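PDB 2H0A: transcriptional regulator from Thermus thermophilus, which regulates transcription as a CcpA regulator, probably as a repressor, its periplasmic binding protein-like domain likely sensing a small effector. Local coordinates for the interface of chains A and B. Sequence-based numbering; all coordinates share one arbitrary frame. Chains: chain A/B, Transcriptional regulator.

The interface of chains A and B. Residues chain A 160-161, 163, 165-166, 169; chain B 160, 163, 165-166, 169.
A:Glu165 and B:Glu165 meet across a two-fold axis where the first turns of the two helices 164-175 lie side by side, the helices crossing at a steep angle, with the end of strand 157-160 and the following loop beside each. The patch is part of a symmetric interface between two copies of the regulator; LacI-family proteins such as CcpA commonly work as dimers, and this pairing may be the biological one. At the axis A:Glu165 CB and B:Glu165 CB lie 3.8 Å apart. Each Glu165 sets its CG anti to its own carbonyl carbon and bends at chi2 (75°), which carries the carboxylate past the partner's helix start toward the opposite loop. The carboxylate of B:Glu165 comes to lie over the aliphatic stem of A:Arg161, the two side chains crossing nearly at right angles. A:Arg161 curls back through bends at chi2 and chi3 and brings guanidinium NH1 to 3.4 Å from B:Glu165 OE1, a salt bridge. With the guanidinium and carboxylate planes turned 63° apart, this is a skewed meeting of charges, not a flat two-pronged pairing. An alanine in place of B:Glu165 would probably leave the A:Arg161 guanidinium without its acidic mate and free to swing, and would strip the methylene CG from beside A:Leu169. One turn further along the helix, A:Leu169 CD2 packs 3.4 Å from B:Glu165 CB, and the two-fold repeats it as A:Glu165 CB against B:Leu169 CD2. The leucine tips meet across the axis, CD1 of A:Leu169 against CD1 of B:Leu169, the side chains crossing at a slant. A:Glu165 OE1 and B:Glu165 OE1 remain 5.9 Å apart, where like charges might repel mildly. Within each chain Ser163 caps the helix start: in chain B, the backbone N of B:Gly166 donates to the hydroxyl OG of B:Ser163 at 3.0 Å, with 155° at the hydrogen.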
ATOM      1  N   THR A 160     -12.595  -3.239  -5.213  1.00 41.48           N
ATOM      2  CA  THR A 160     -11.271  -2.731  -5.547  1.00 40.76           C
ATOM      3  C   THR A 160     -10.361  -2.645  -4.318  1.00 39.83           C
ATOM      4  O   THR A 160     -10.688  -3.175  -3.262  1.00 37.93           O
ATOM      5  CB  THR A 160     -11.381  -1.343  -6.247  1.00 40.88           C
ATOM      6  OG1 THR A 160     -10.076  -0.891  -6.622  1.00 41.40           O
ATOM      7  CG2 THR A 160     -12.037  -0.316  -5.337  1.00 39.93           C
ATOM      8  N   ARG A 161      -9.215  -1.986  -4.463  1.00 40.39           N
ATOM      9  CA  ARG A 161      -8.261  -1.856  -3.364  1.00 40.90           C
ATOM     10  C   ARG A 161      -8.507  -0.573  -2.583  1.00 39.95           C
ATOM     11  O   ARG A 161      -9.205   0.329  -3.048  1.00 37.22           O
ATOM     12  CB  ARG A 161      -6.826  -1.845  -3.890  1.00 43.95           C
ATOM     13  CG  ARG A 161      -6.520  -2.841  -5.007  1.00 49.20           C
ATOM     14  CD  ARG A 161      -6.279  -4.245  -4.504  1.00 53.60           C
ATOM     15  NE  ARG A 161      -5.294  -4.289  -3.426  1.00 61.26           N
ATOM     16  CZ  ARG A 161      -4.075  -3.754  -3.480  1.00 64.13           C
ATOM     17  NH1 ARG A 161      -3.670  -3.118  -4.572  1.00 65.81           N
ATOM     18  NH2 ARG A 161      -3.255  -3.855  -2.437  1.00 63.96           N
ATOM     19  N   SER A 163      -7.554   2.498  -2.012  1.00 41.07           N
ATOM     20  CA  SER A 163      -6.777   3.611  -2.560  1.00 40.61           C
ATOM     21  C   SER A 163      -7.684   4.606  -3.257  1.00 40.19           C
ATOM     22  O   SER A 163      -8.865   4.340  -3.500  1.00 39.85           O
ATOM     23  CB  SER A 163      -5.748   3.112  -3.579  1.00 41.74           C
ATOM     24  OG  SER A 163      -6.378   2.633  -4.760  1.00 42.10           O
ATOM     25  N   GLU A 165      -7.085   5.609  -6.239  1.00 37.96           N
ATOM     26  CA  GLU A 165      -7.158   5.129  -7.609  1.00 38.21           C
ATOM     27  C   GLU A 165      -8.344   4.182  -7.754  1.00 38.86           C
ATOM     28  O   GLU A 165      -9.035   4.208  -8.771  1.00 39.81           O
ATOM     29  CB  GLU A 165      -5.862   4.413  -8.002  1.00 39.75           C
ATOM     30  CG  GLU A 165      -4.641   5.319  -8.074  1.00 42.46           C
ATOM     31  CD  GLU A 165      -4.107   5.707  -6.708  1.00 45.22           C
ATOM     32  OE1 GLU A 165      -3.830   4.794  -5.895  1.00 46.56           O
ATOM     33  OE2 GLU A 165      -3.954   6.920  -6.451  1.00 45.94           O
ATOM     34  N   GLY A 166      -8.569   3.345  -6.739  1.00 36.69           N
ATOM     35  CA  GLY A 166      -9.692   2.428  -6.776  1.00 33.93           C
ATOM     36  C   GLY A 166     -11.004   3.199  -6.847  1.00 34.26           C
ATOM     37  O   GLY A 166     -11.909   2.844  -7.604  1.00 31.53           O
ATOM     38  N   LEU A 169     -11.393   4.586 -10.324  1.00 31.16           N
ATOM     39  CA  LEU A 169     -11.754   3.518 -11.246  1.00 29.86           C
ATOM     40  C   LEU A 169     -13.251   3.210 -11.076  1.00 31.87           C
ATOM     41  O   LEU A 169     -13.972   3.006 -12.060  1.00 30.79           O
ATOM     42  CB  LEU A 169     -10.944   2.259 -10.942  1.00 28.24           C
ATOM     43  CG  LEU A 169      -9.841   1.664 -11.836  1.00 26.86           C
ATOM     44  CD1 LEU A 169      -9.629   2.461 -13.100  1.00 23.01           C
ATOM     45  CD2 LEU A 169      -8.555   1.582 -11.012  1.00 27.06           C
TER
ATOM     46  N   THR B 160       1.384   8.255 -11.236  1.00 41.48           N
ATOM     47  CA  THR B 160       0.422   7.586 -10.371  1.00 40.76           C
ATOM     48  C   THR B 160       1.107   6.785  -9.259  1.00 39.83           C
ATOM     49  O   THR B 160       2.305   6.926  -9.038  1.00 37.93           O
ATOM     50  CB  THR B 160      -0.517   6.666 -11.209  1.00 40.88           C
ATOM     51  OG1 THR B 160      -1.492   6.068 -10.351  1.00 41.40           O
ATOM     52  CG2 THR B 160       0.271   5.581 -11.927  1.00 39.93           C
ATOM     53  N   SER B 163       0.620   0.604  -8.161  1.00 41.07           N
ATOM     54  CA  SER B 163      -0.470  -0.369  -8.073  1.00 40.61           C
ATOM     55  C   SER B 163      -0.980  -0.730  -9.454  1.00 40.19           C
ATOM     56  O   SER B 163      -0.645  -0.085 -10.452  1.00 39.85           O
ATOM     57  CB  SER B 163      -1.644   0.195  -7.266  1.00 41.74           C
ATOM     58  OG  SER B 163      -2.295   1.248  -7.965  1.00 42.10           O
ATOM     59  N   GLU B 165      -4.099  -0.605 -10.169  1.00 37.96           N
ATOM     60  CA  GLU B 165      -5.140   0.374 -10.434  1.00 38.21           C
ATOM     61  C   GLU B 165      -4.536   1.581 -11.143  1.00 38.86           C
ATOM     62  O   GLU B 165      -5.154   2.141 -12.047  1.00 39.81           O
ATOM     63  CB  GLU B 165      -5.816   0.812  -9.131  1.00 39.75           C
ATOM     64  CG  GLU B 165      -6.614  -0.284  -8.438  1.00 42.46           C
ATOM     65  CD  GLU B 165      -5.737  -1.302  -7.735  1.00 45.22           C
ATOM     66  OE1 GLU B 165      -4.894  -0.891  -6.904  1.00 46.56           O
ATOM     67  OE2 GLU B 165      -5.897  -2.512  -8.002  1.00 45.94           O
ATOM     68  N   GLY B 166      -3.333   1.980 -10.724  1.00 36.69           N
ATOM     69  CA  GLY B 166      -2.667   3.102 -11.358  1.00 33.93           C
ATOM     70  C   GLY B 166      -2.406   2.801 -12.828  1.00 34.26           C
ATOM     71  O   GLY B 166      -2.609   3.652 -13.697  1.00 31.53           O
ATOM     72  N   LEU B 169      -5.663   3.045 -14.699  1.00 31.16           N
ATOM     73  CA  LEU B 169      -6.039   4.443 -14.859  1.00 29.86           C
ATOM     74  C   LEU B 169      -5.204   5.048 -16.000  1.00 31.87           C
ATOM     75  O   LEU B 169      -5.719   5.805 -16.831  1.00 30.79           O
ATOM     76  CB  LEU B 169      -5.764   5.217 -13.571  1.00 28.24           C
ATOM     77  CG  LEU B 169      -6.832   5.797 -12.626  1.00 26.86           C
ATOM     78  CD1 LEU B 169      -8.237   5.533 -13.112  1.00 23.01           C
ATOM     79  CD2 LEU B 169      -6.608   5.202 -11.234  1.00 27.06           C
TER